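Local coordinates for protein putative isochorismatase hydrolase (Oleispira antarctica, PDB 3LQY) that probably acts as an isochorismatase-family hydrolase, although its natural substrate remains to be established, at residues G25-L30 / F68-S73; A37-K42 / A181-L186; F15-D18 / T22-G25; K46-G51 / E86-V91; A133-G138 / F175-V180. All coordinates share one frame; numbering follows the deposited sequence. Where two conformers were deposited one is given.

Contact 1 (G25-L30 / F68-S73)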
# COMPACT_ATOMS: atom_id res chain seq x y z
N GLY A 25 13.10 15.44 -8.04
CA GLY A 25 13.18 14.61 -9.25
C GLY A 25 12.16 13.47 -9.31
O GLY A 25 12.29 12.58 -10.15
N ALA A 26 11.14 13.52 -8.45
CA ALA A 26 10.11 12.46 -8.40
C ALA A 26 9.60 12.26 -9.82
O ALA A 26 9.22 13.24 -10.46
CB ALA A 26 8.99 12.85 -7.45
N LYS A 27 9.55 11.01 -10.31
CA LYS A 27 9.16 10.78 -11.71
C LYS A 27 7.66 10.50 -11.89
O LYS A 27 7.17 10.37 -13.06
CB LYS A 27 9.97 9.63 -12.33
CG LYS A 27 11.52 9.88 -12.54
CD LYS A 27 12.22 8.60 -13.02
CE LYS A 27 13.76 8.69 -13.17
NZ LYS A 27 14.55 8.40 -11.92
N ASN A 28 6.90 10.40 -10.79
CA ASN A 28 5.48 10.02 -10.91
C ASN A 28 4.72 10.52 -9.68
O ASN A 28 4.12 9.71 -8.97
CB ASN A 28 5.35 8.50 -11.07
CG ASN A 28 4.07 8.08 -11.84
OD1 ASN A 28 4.05 8.05 -13.08
ND2 ASN A 28 3.03 7.74 -11.09
N PRO A 29 4.80 11.84 -9.39
CA PRO A 29 4.23 12.42 -8.18
C PRO A 29 2.74 12.23 -8.17
O PRO A 29 2.09 12.36 -9.23
CB PRO A 29 4.64 13.91 -8.27
CG PRO A 29 4.84 14.15 -9.70
CD PRO A 29 5.42 12.86 -10.25
N LEU A 30 2.23 11.84 -7.00
CA LEU A 30 0.80 11.63 -6.80
C LEU A 30 0.27 12.77 -5.99
O LEU A 30 1.03 13.57 -5.47
CB LEU A 30 0.58 10.34 -6.03
CG LEU A 30 1.20 9.09 -6.61
CD1 LEU A 30 0.87 7.92 -5.66
CD2 LEU A 30 0.73 8.75 -8.04
N PHE A 68 9.24 5.41 -14.30
CA PHE A 68 9.47 5.70 -12.90
C PHE A 68 9.84 4.39 -12.24
O PHE A 68 9.76 3.33 -12.89
CB PHE A 68 8.25 6.36 -12.22
CG PHE A 68 6.97 5.53 -12.24
CD1 PHE A 68 6.27 5.33 -13.43
CD2 PHE A 68 6.44 5.01 -11.07
CE1 PHE A 68 5.08 4.57 -13.43
CE2 PHE A 68 5.23 4.30 -11.06
CZ PHE A 68 4.59 4.06 -12.23
N PHE A 69 10.23 4.43 -10.98
CA PHE A 69 10.71 3.25 -10.28
C PHE A 69 11.75 2.49 -11.09
O PHE A 69 11.69 1.27 -11.24
CB PHE A 69 9.58 2.33 -9.85
CG PHE A 69 8.59 2.98 -8.91
CD1 PHE A 69 8.96 4.06 -8.12
CD2 PHE A 69 7.32 2.42 -8.72
CE1 PHE A 69 8.05 4.62 -7.24
CE2 PHE A 69 6.43 3.00 -7.84
CZ PHE A 69 6.80 4.07 -7.08
N LEU A 70 12.77 3.24 -11.51
CA LEU A 70 13.85 2.66 -12.27
C LEU A 70 14.53 1.68 -11.35
O LEU A 70 14.62 1.92 -10.15
CB LEU A 70 14.81 3.71 -12.80
CG LEU A 70 14.38 4.32 -14.14
CD1 LEU A 70 13.09 5.11 -14.04
CD2 LEU A 70 15.47 5.19 -14.70
N PRO A 71 14.95 0.55 -11.90
CA PRO A 71 15.51 -0.46 -11.03
C PRO A 71 16.89 -0.01 -10.46
O PRO A 71 17.77 0.49 -11.20
CB PRO A 71 15.57 -1.69 -11.93
CG PRO A 71 15.88 -1.11 -13.29
CD PRO A 71 15.07 0.17 -13.32
N GLY A 72 17.04 -0.12 -9.14
CA GLY A 72 18.22 0.33 -8.42
C GLY A 72 18.32 1.83 -8.12
O GLY A 72 19.30 2.28 -7.50
N SER A 73 17.31 2.60 -8.55
CA SER A 73 17.33 4.06 -8.40
C SER A 73 16.89 4.48 -7.01
O SER A 73 16.16 3.74 -6.33
CB SER A 73 16.42 4.71 -9.43
OG SER A 73 15.07 4.32 -9.22
O HOH W 1 13.28 5.95 -10.63

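Contact 2 (A37-K42 / A181-L186)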
# COMPACT_ATOMS: atom_id res chain seq x y z
N ALA A 37 1.24 9.10 3.60
CA ALA A 37 2.38 8.54 4.30
C ALA A 37 2.39 8.94 5.77
O ALA A 37 2.72 8.14 6.65
CB ALA A 37 3.65 9.00 3.60
N GLU A 38 1.96 10.16 6.06
CA GLU A 38 1.86 10.58 7.46
C GLU A 38 0.94 9.65 8.26
O GLU A 38 1.24 9.27 9.41
CB GLU A 38 1.37 12.02 7.54
CG GLU A 38 1.57 12.64 8.87
CD GLU A 38 0.69 13.88 9.08
OE1 GLU A 38 -0.08 14.21 8.14
OE2 GLU A 38 0.78 14.49 10.18
N GLN A 39 -0.20 9.31 7.65
CA GLN A 39 -1.15 8.36 8.25
C GLN A 39 -0.60 6.93 8.28
O GLN A 39 -0.75 6.23 9.26
CB GLN A 39 -2.51 8.43 7.53
CG GLN A 39 -3.18 9.81 7.64
CD GLN A 39 -3.16 10.32 9.05
OE1 GLN A 39 -2.49 11.32 9.36
NE2 GLN A 39 -3.78 9.58 9.96
N GLY A 40 0.05 6.49 7.21
CA GLY A 40 0.67 5.17 7.19
C GLY A 40 1.70 4.97 8.28
O GLY A 40 1.75 3.90 8.87
N ALA A 41 2.51 6.02 8.50
CA ALA A 41 3.55 6.10 9.59
C ALA A 41 2.92 5.98 10.97
O ALA A 41 3.43 5.30 11.86
CB ALA A 41 4.29 7.43 9.49
N LYS A 42 1.79 6.66 11.15
CA LYS A 42 0.96 6.51 12.37
C LYS A 42 0.61 5.02 12.59
O LYS A 42 0.78 4.47 13.66
CB LYS A 42 -0.31 7.34 12.17
CG LYS A 42 -0.92 8.03 13.35
CD LYS A 42 -1.92 9.13 12.90
CE LYS A 42 -1.15 10.39 12.40
NZ LYS A 42 -2.07 11.54 12.14
N ALA A 181 -11.71 2.34 6.41
CA ALA A 181 -11.82 3.13 7.60
C ALA A 181 -10.57 4.01 7.72
O ALA A 181 -9.59 3.80 7.00
CB ALA A 181 -11.93 2.21 8.80
N SER A 182 -10.62 4.97 8.64
CA SER A 182 -9.52 5.90 8.89
C SER A 182 -8.36 5.17 9.56
O SER A 182 -8.56 4.19 10.28
CB SER A 182 -10.03 7.04 9.81
OG SER A 182 -9.00 7.88 10.27
N ALA A 183 -7.13 5.62 9.27
CA ALA A 183 -5.97 5.24 10.09
C ALA A 183 -6.31 5.31 11.57
O ALA A 183 -6.10 4.36 12.32
CB ALA A 183 -4.75 6.14 9.78
N ASP A 184 -6.88 6.44 11.97
CA ASP A 184 -7.19 6.67 13.39
C ASP A 184 -8.23 5.69 13.91
O ASP A 184 -8.11 5.19 15.03
CB ASP A 184 -7.63 8.13 13.63
CG ASP A 184 -6.43 9.11 13.64
OD1 ASP A 184 -5.30 8.67 13.94
OD2 ASP A 184 -6.61 10.32 13.35
N GLU A 185 -9.24 5.40 13.07
CA GLU A 185 -10.27 4.43 13.44
C GLU A 185 -9.67 3.04 13.55
O GLU A 185 -10.03 2.27 14.43
CB GLU A 185 -11.40 4.45 12.41
CG GLU A 185 -12.19 5.75 12.42
CD GLU A 185 -13.15 5.91 11.26
OE1 GLU A 185 -14.02 6.80 11.36
OE2 GLU A 185 -13.05 5.16 10.26
N LEU A 186 -8.74 2.71 12.66
CA LEU A 186 -8.12 1.39 12.70
C LEU A 186 -7.15 1.33 13.89
O LEU A 186 -7.02 0.29 14.55
CB LEU A 186 -7.42 1.08 11.37
CG LEU A 186 -8.35 0.74 10.17
CD1 LEU A 186 -7.64 0.91 8.85
CD2 LEU A 186 -8.90 -0.67 10.31

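Contact 3 (F15-D18 / T22-G25)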
# COMPACT_ATOMS: atom_id res chain seq x y z
N PHE A 15 5.19 2.84 -0.96
CA PHE A 15 5.34 4.22 -0.54
C PHE A 15 6.78 4.62 -0.94
O PHE A 15 7.66 4.72 -0.09
CB PHE A 15 5.12 4.37 0.97
CG PHE A 15 3.73 4.78 1.38
CD1 PHE A 15 3.15 5.94 0.87
CD2 PHE A 15 3.03 4.06 2.32
CE1 PHE A 15 1.94 6.36 1.28
CE2 PHE A 15 1.78 4.47 2.74
CZ PHE A 15 1.22 5.62 2.21
N GLN A 16 7.02 4.77 -2.24
CA GLN A 16 8.32 4.98 -2.81
C GLN A 16 8.51 6.41 -3.27
O GLN A 16 7.56 7.12 -3.61
CB GLN A 16 8.55 4.01 -3.96
CG GLN A 16 8.64 2.57 -3.50
CD GLN A 16 8.45 1.61 -4.63
OE1 GLN A 16 7.37 1.02 -4.76
NE2 GLN A 16 9.45 1.43 -5.45
N ASN A 17 9.77 6.86 -3.20
CA ASN A 17 10.09 8.26 -3.44
C ASN A 17 9.50 8.88 -4.68
O ASN A 17 9.03 10.04 -4.65
CB ASN A 17 11.62 8.41 -3.50
CG ASN A 17 12.26 8.34 -2.12
OD1 ASN A 17 11.68 8.80 -1.13
ND2 ASN A 17 13.45 7.76 -2.04
N ASP A 18 9.56 8.19 -5.81
CA ASP A 18 8.97 8.76 -7.07
C ASP A 18 7.53 9.25 -7.01
O ASP A 18 7.08 9.99 -7.91
CB ASP A 18 9.14 7.82 -8.29
CG ASP A 18 10.54 7.84 -8.91
OD1 ASP A 18 11.22 8.88 -8.86
OD2 ASP A 18 10.99 6.78 -9.45
N THR A 22 7.21 16.20 -2.91
CA THR A 22 8.29 16.75 -2.08
C THR A 22 9.63 16.06 -2.32
O THR A 22 10.65 16.56 -1.81
CB THR A 22 7.93 16.70 -0.55
OG1 THR A 22 7.76 15.34 -0.11
CG2 THR A 22 6.64 17.48 -0.23
N TYR A 23 9.68 15.00 -3.12
CA TYR A 23 10.95 14.37 -3.46
C TYR A 23 11.54 14.93 -4.74
O TYR A 23 10.91 14.92 -5.78
CB TYR A 23 10.82 12.88 -3.54
CG TYR A 23 12.06 12.15 -3.96
CD1 TYR A 23 13.09 11.88 -3.04
CD2 TYR A 23 12.20 11.70 -5.26
CE1 TYR A 23 14.18 11.15 -3.42
CE2 TYR A 23 13.33 11.00 -5.66
CZ TYR A 23 14.31 10.74 -4.74
OH TYR A 23 15.41 10.01 -5.14
N ASN A 24 12.77 15.47 -4.62
CA ASN A 24 13.45 16.11 -5.74
C ASN A 24 13.66 15.11 -6.88
O ASN A 24 14.28 14.04 -6.68
CB ASN A 24 14.81 16.72 -5.31
CG ASN A 24 15.43 17.59 -6.39
OD1 ASN A 24 14.74 18.28 -7.12
ND2 ASN A 24 16.75 17.66 -6.39
N GLY A 25 13.10 15.44 -8.04
CA GLY A 25 13.18 14.61 -9.25
C GLY A 25 12.16 13.47 -9.31
O GLY A 25 12.29 12.58 -10.15
O HOH W 2 13.61 9.85 -9.39

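Contact 4 (K46-G51 / E86-V91)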
# COMPACT_ATOMS: atom_id res chain seq x y z
N LYS A 46 2.01 2.10 15.45
CA LYS A 46 1.10 1.29 16.26
C LYS A 46 1.42 -0.22 16.17
O LYS A 46 1.49 -0.90 17.19
CB LYS A 46 -0.36 1.56 15.87
CG LYS A 46 -1.42 0.94 16.83
CD LYS A 46 -1.15 1.30 18.30
CE LYS A 46 -2.41 1.28 19.13
NZ LYS A 46 -2.21 1.90 20.46
N PHE A 47 1.65 -0.73 14.96
CA PHE A 47 1.91 -2.16 14.74
C PHE A 47 3.20 -2.59 15.44
O PHE A 47 3.23 -3.63 16.14
CB PHE A 47 1.95 -2.51 13.22
CG PHE A 47 0.63 -2.97 12.66
CD1 PHE A 47 -0.43 -2.07 12.49
CD2 PHE A 47 0.43 -4.31 12.34
CE1 PHE A 47 -1.72 -2.53 11.97
CE2 PHE A 47 -0.84 -4.78 11.83
CZ PHE A 47 -1.90 -3.88 11.68
N ARG A 48 4.26 -1.77 15.28
CA ARG A 48 5.54 -2.06 15.88
C ARG A 48 5.45 -1.95 17.41
O ARG A 48 6.08 -2.73 18.11
CB ARG A 48 6.62 -1.09 15.38
CG ARG A 48 7.00 -1.26 13.93
CD ARG A 48 7.75 -0.06 13.41
NE ARG A 48 8.30 -0.31 12.09
CZ ARG A 48 8.93 0.61 11.36
NH1 ARG A 48 9.08 1.85 11.83
NH2 ARG A 48 9.42 0.31 10.15
N GLN A 49 4.68 -0.97 17.88
CA GLN A 49 4.36 -0.78 19.28
C GLN A 49 3.67 -2.02 19.89
O GLN A 49 3.91 -2.35 21.05
CB GLN A 49 3.49 0.48 19.48
CG GLN A 49 3.14 0.82 20.96
CD GLN A 49 1.68 1.23 21.14
OE1 GLN A 49 0.76 0.44 20.91
NE2 GLN A 49 1.47 2.48 21.56
N GLN A 50 2.82 -2.69 19.11
CA GLN A 50 2.31 -4.01 19.48
C GLN A 50 3.29 -5.05 18.90
O GLN A 50 4.38 -4.69 18.44
CB GLN A 50 0.86 -4.19 19.00
CG GLN A 50 -0.10 -3.10 19.47
CD GLN A 50 -0.12 -2.96 20.97
OE1 GLN A 50 -0.50 -3.89 21.70
NE2 GLN A 50 0.33 -1.81 21.47
N GLY A 51 2.94 -6.33 18.95
CA GLY A 51 3.88 -7.35 18.48
C GLY A 51 3.73 -7.45 16.98
O GLY A 51 4.45 -8.20 16.33
N GLU A 86 14.63 -3.85 10.45
CA GLU A 86 15.08 -5.22 10.37
C GLU A 86 13.96 -6.10 10.87
O GLU A 86 13.24 -5.72 11.82
CB GLU A 86 16.38 -5.46 11.18
CG GLU A 86 16.95 -6.88 11.01
CD GLU A 86 16.28 -7.96 11.90
OE1 GLU A 86 15.29 -7.66 12.63
OE2 GLU A 86 16.75 -9.13 11.88
N GLY A 87 13.79 -7.25 10.23
CA GLY A 87 12.75 -8.20 10.61
C GLY A 87 11.54 -8.10 9.70
O GLY A 87 10.86 -9.10 9.47
N GLU A 88 11.28 -6.89 9.19
CA GLU A 88 10.10 -6.61 8.38
C GLU A 88 10.46 -6.91 6.93
O GLU A 88 11.35 -6.28 6.38
CB GLU A 88 9.69 -5.15 8.54
CG GLU A 88 9.52 -4.71 9.98
CD GLU A 88 9.08 -3.23 10.09
OE1 GLU A 88 9.23 -2.50 9.08
OE2 GLU A 88 8.63 -2.79 11.18
N ALA A 89 9.79 -7.89 6.34
CA ALA A 89 10.07 -8.32 4.98
C ALA A 89 9.73 -7.21 4.00
O ALA A 89 8.76 -6.46 4.20
CB ALA A 89 9.25 -9.59 4.63
N VAL A 90 10.51 -7.12 2.93
CA VAL A 90 10.21 -6.22 1.83
C VAL A 90 10.09 -7.05 0.55
O VAL A 90 11.04 -7.71 0.15
CB VAL A 90 11.35 -5.18 1.67
CG1 VAL A 90 11.15 -4.36 0.42
CG2 VAL A 90 11.38 -4.30 2.91
N VAL A 91 8.91 -7.03 -0.06
CA VAL A 91 8.71 -7.77 -1.28
C VAL A 91 8.86 -6.88 -2.50
O VAL A 91 8.11 -5.91 -2.66
CB VAL A 91 7.26 -8.35 -1.35
CG1 VAL A 91 7.10 -9.20 -2.61
CG2 VAL A 91 6.96 -9.16 -0.09

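Contact 5 (A133-G138 / F175-V180)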
# COMPACT_ATOMS: atom_id res chain seq x y z
N ALA A 133 -7.33 -9.03 -4.91
CA ALA A 133 -6.62 -10.31 -4.99
C ALA A 133 -6.58 -11.02 -3.63
O ALA A 133 -6.79 -12.25 -3.54
CB ALA A 133 -5.20 -10.12 -5.56
N ALA A 134 -6.31 -10.23 -2.58
CA ALA A 134 -6.20 -10.77 -1.22
C ALA A 134 -7.53 -11.32 -0.70
O ALA A 134 -7.57 -12.41 -0.16
CB ALA A 134 -5.64 -9.72 -0.25
N GLU A 135 -8.59 -10.53 -0.83
CA GLU A 135 -9.91 -10.94 -0.37
C GLU A 135 -10.29 -12.23 -1.10
O GLU A 135 -10.78 -13.18 -0.48
CB GLU A 135 -10.92 -9.83 -0.59
CG GLU A 135 -12.22 -9.98 0.21
CD GLU A 135 -13.09 -11.08 -0.34
OE1 GLU A 135 -12.94 -11.37 -1.55
OE2 GLU A 135 -13.92 -11.62 0.42
N ASP A 136 -10.06 -12.28 -2.41
CA ASP A 136 -10.31 -13.51 -3.19
C ASP A 136 -9.47 -14.69 -2.77
O ASP A 136 -9.90 -15.84 -2.88
CB ASP A 136 -10.09 -13.29 -4.69
CG ASP A 136 -11.20 -12.50 -5.35
OD1 ASP A 136 -12.30 -12.34 -4.75
OD2 ASP A 136 -10.98 -12.04 -6.51
N LEU A 137 -8.27 -14.44 -2.26
CA LEU A 137 -7.43 -15.52 -1.77
C LEU A 137 -7.86 -15.98 -0.40
O LEU A 137 -7.42 -17.02 0.04
CB LEU A 137 -5.97 -15.08 -1.69
CG LEU A 137 -5.24 -15.04 -3.03
CD1 LEU A 137 -3.83 -14.37 -2.82
CD2 LEU A 137 -5.14 -16.42 -3.67
N GLY A 138 -8.66 -15.18 0.31
CA GLY A 138 -9.15 -15.55 1.61
C GLY A 138 -8.80 -14.70 2.82
O GLY A 138 -9.26 -15.02 3.92
N PHE A 175 -17.03 -2.71 2.06
CA PHE A 175 -17.89 -3.88 2.23
C PHE A 175 -17.78 -5.03 1.22
O PHE A 175 -17.89 -6.22 1.60
CB PHE A 175 -19.35 -3.43 2.36
CG PHE A 175 -19.53 -2.46 3.48
CD1 PHE A 175 -19.65 -1.10 3.23
CD2 PHE A 175 -19.51 -2.91 4.79
CE1 PHE A 175 -19.77 -0.20 4.27
CE2 PHE A 175 -19.67 -2.02 5.83
CZ PHE A 175 -19.79 -0.66 5.57
N ALA A 176 -17.63 -4.69 -0.07
CA ALA A 176 -17.56 -5.71 -1.08
C ALA A 176 -16.31 -6.51 -0.94
O ALA A 176 -16.32 -7.72 -1.10
CB ALA A 176 -17.69 -5.13 -2.46
N TYR A 177 -15.23 -5.81 -0.63
CA TYR A 177 -13.93 -6.44 -0.46
C TYR A 177 -13.24 -6.13 0.86
O TYR A 177 -12.38 -6.91 1.27
CB TYR A 177 -13.04 -5.95 -1.55
CG TYR A 177 -13.32 -6.50 -2.93
CD1 TYR A 177 -13.98 -5.73 -3.87
CD2 TYR A 177 -12.86 -7.75 -3.31
CE1 TYR A 177 -14.14 -6.18 -5.14
CE2 TYR A 177 -13.01 -8.20 -4.57
CZ TYR A 177 -13.65 -7.39 -5.50
OH TYR A 177 -13.78 -7.79 -6.82
N ALA A 178 -13.52 -4.99 1.49
CA ALA A 178 -12.73 -4.64 2.67
C ALA A 178 -13.46 -3.74 3.65
O ALA A 178 -14.43 -3.08 3.30
CB ALA A 178 -11.34 -4.00 2.23
N ASN A 179 -13.02 -3.76 4.91
CA ASN A 179 -13.31 -2.66 5.84
C ASN A 179 -12.43 -1.44 5.54
O ASN A 179 -11.24 -1.43 5.80
CB ASN A 179 -13.09 -3.07 7.32
CG ASN A 179 -13.50 -1.96 8.29
OD1 ASN A 179 -14.49 -1.27 8.06
ND2 ASN A 179 -12.73 -1.78 9.37
N VAL A 180 -13.08 -0.39 5.05
CA VAL A 180 -12.45 0.86 4.67
C VAL A 180 -12.77 1.84 5.79
O VAL A 180 -13.94 2.10 6.13
CB VAL A 180 -12.95 1.38 3.31
CG1 VAL A 180 -12.33 2.72 2.96
CG2 VAL A 180 -12.68 0.32 2.19
O HOH W 3 -12.04 -9.74 -7.63

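Contact 1 (G25-L30 / F68-S73)
In the conformer described, the amide of N28 lies stacked on the ring of F68, the planes 16° apart, where two long surface loops of the isochorismatase-like alpha/beta fold meet: one follows strand 8-13, the other strand 54-59. CB of N28 makes a CH-pi contact over the face, 3.9 Å from the centroid of the F68 ring, and OD1 of N28 rests 3.5 Å from CD1 of F68. A flat, polar side chain suits this place, because it can lie on an aromatic face while staying partly exposed. K27 adds aliphatic packing: its CB touches CB of F68 at 3.7 Å, and farther out its CD lies against CD1 of L70, the two side chains crossing at about a right angle. An alanine in place of F68 would probably leave the N28 amide without the ring it lies on and open a gap beside the K27 methylenes. Behind this first shell, D18 accepts bonds from the backbone N of both K27 and F69, tying the loops together, and F61 meets the F68 ring edge-to-face. The type II turn L70-S73 puts G72 at positive phi. One water accepts from NZ of K27 at 3.0 Å and from N of L70, and donates to OG of S73 at 2.8 Å.

Contact 2 (A37-K42 / A181-L186)
The methyl group of A183 packs against CB and the amide nitrogen of Q39. CG of Q39 stands anti to its carbonyl carbon, and a bend at chi2 (-47°) swings the amide along the helix flank toward K42, with NE2 of Q39 3.6 Å from CB of A183. CB of Q39 lies 3.9 Å from the same methyl. Alanine suits the first turn of helix 183-187 here, since its small side chain lets the two backbones approach to 6.0 Å between the CA atoms of Q39 and A183. The other end of the amide is held from its own helix: NZ of K42 donates to OE1 of Q39 at 2.8 Å. To reach it the K42 chain bends at chi3 (-76°), and its methylene CD passes 3.6 Å from OD1 of D184; NZ of K42 stays 4.7 Å from that oxygen, an attraction without contact. S182 occupies the N-cap, and its N donates to OE2 of E185, the half of a capping box in which the N3 glutamate holds the N-cap nitrogen, while D146 of strand 140-149 accepts from N of A183. The arrangement is helix-to-helix packing on one side of the parallel sheet of a three-layer alpha/beta fold.

Contact 3 (F15-D18 / T22-G25)
One face of the Y23 ring carries N17, laid flat upon it: amide and ring planes are only 5° apart, and CB of N17 stands 3.5 Å from the centroid of the Y23 ring, almost exactly on the ring normal, a CH-pi contact. CG of N17 follows at 3.6 Å from CE1 of Y23, so the amide runs out over that side of the ring. At the ring's edge, in its plane, lies a water. It donates to OD1 of D18 at 2.6 Å and to O of G25 at 3.1 Å, joining the two segments. CG of Y23, anti to the backbone N (chi1 177°), carries the ring over N17. The backbone itself sets CB of Y23 3.5 Å from O of N17. The bond from ND2 of N17 to O of D74 helps fix the rotation of the amide; asparagine thus offers a flat surface to the tyrosine and a donor to the neighbouring loop. A serine in place of Y23 would probably uncover the N17 face and open a gap beside D74, which the ring also touches. The whole is a compact reversal of the loop that leaves strand 8-13 at its C-terminal end, the end of a parallel alpha/beta sheet where active sites of this fold class usually lie.

Contact 4 (K46-G51 / E86-V91)
R48 and E88 meet in a side-on, two-pronged salt bridge on the surface of the alpha/beta fold, linking the last turn of helix 33-49 to the loop that leads into edge strand 90-93. The side chains cross at about a right angle, and the guanidinium and carboxylate planes are turned 30° against each other. The carboxylate meets the edge of the guanidinium group: OE2 of E88 accepts through its syn lone pair from NE of R48 at 2.7 Å, and NH2 of R48 donates to OE1 of E88 at 3.0 Å in an almost straight bond (176°). OE1 is approached on its syn side too, 22° out of the carboxylate plane, consistent with the twist between the groups. Both side chains are stretched toward the meeting point. R48 is extended from CG to NE, and E88 beyond CG, so these long residues span a gap of 9.9 Å between the CA atoms of R48 and E88. Arginine suits the place because NH2, besides its bond to OE1, donates to O of A83. OE1 of E88 accepts from NE2 of H56 and N of Q85 as well as from NH2 of R48, which should help fix the carboxylate. G87, just before E88, has a positive phi at which a side chain would jam against the preceding carbonyl. Along the arginine shaft, CG of R48 lies 3.5 Å from OE2 of E88.

Contact 5 (A133-G138 / F175-V180)
Van der Waals contact between E135 and Y177 joins the C-terminal end of helix 128-137 to the loop entering strand 179-181, an outermost strand of the parallel sheet in this alpha/beta fold. CB of E135 lies at the edge of the Y177 ring, near its plane and 3.9 Å from CD2 of Y177, while CG of E135 comes within 3.3 Å of O of Y177. The E135 chain starts with CG anti to the backbone N (chi1 -163°), which brings CG to that oxygen, and a bend at chi2 helps turn the carboxylate 75° from the ring plane. Glutamate suits this surface position, having aliphatic carbons for packing and a charged end for a helix surface. Polar links run through the hydroxyl of tyrosine. It is weakly hydrogen-bonded to NH1 of R132, one turn back on the helix. Backbone bonds shape both ends: N of F175 donates to O of A178, closing the loop, and helix 128-137 ends in a Schellman motif at G138, whose phi of 119° would jam any side chain against the preceding carbonyl. At the hydroxyl, a water bridges the segments, donating to OD2 of D136 at 2.8 Å and lying 2.7 Å from OH of Y177.

The five contacts are spread round one parallel alpha/beta sheet. Contacts 1 and 3 form a single cluster, their centres 7 Å apart: they share G25, and D18 of contact 3 bonds to backbone atoms in both segments of contact 1, so the loops after strands 8-13 and 54-59 are built together. Contacts 2 and 4 use adjoining parts of helix 33-49, with centres 15 Å apart. Contact 5 lies on the opposite side of the chain's centre from contact 1, about 29 Å between centres, and is nested inside the chain loop closed by contact 2. Contacts 4 and 5 involve the outermost strands, 90-93 and 179-181, so both sheet edges are tied to helices.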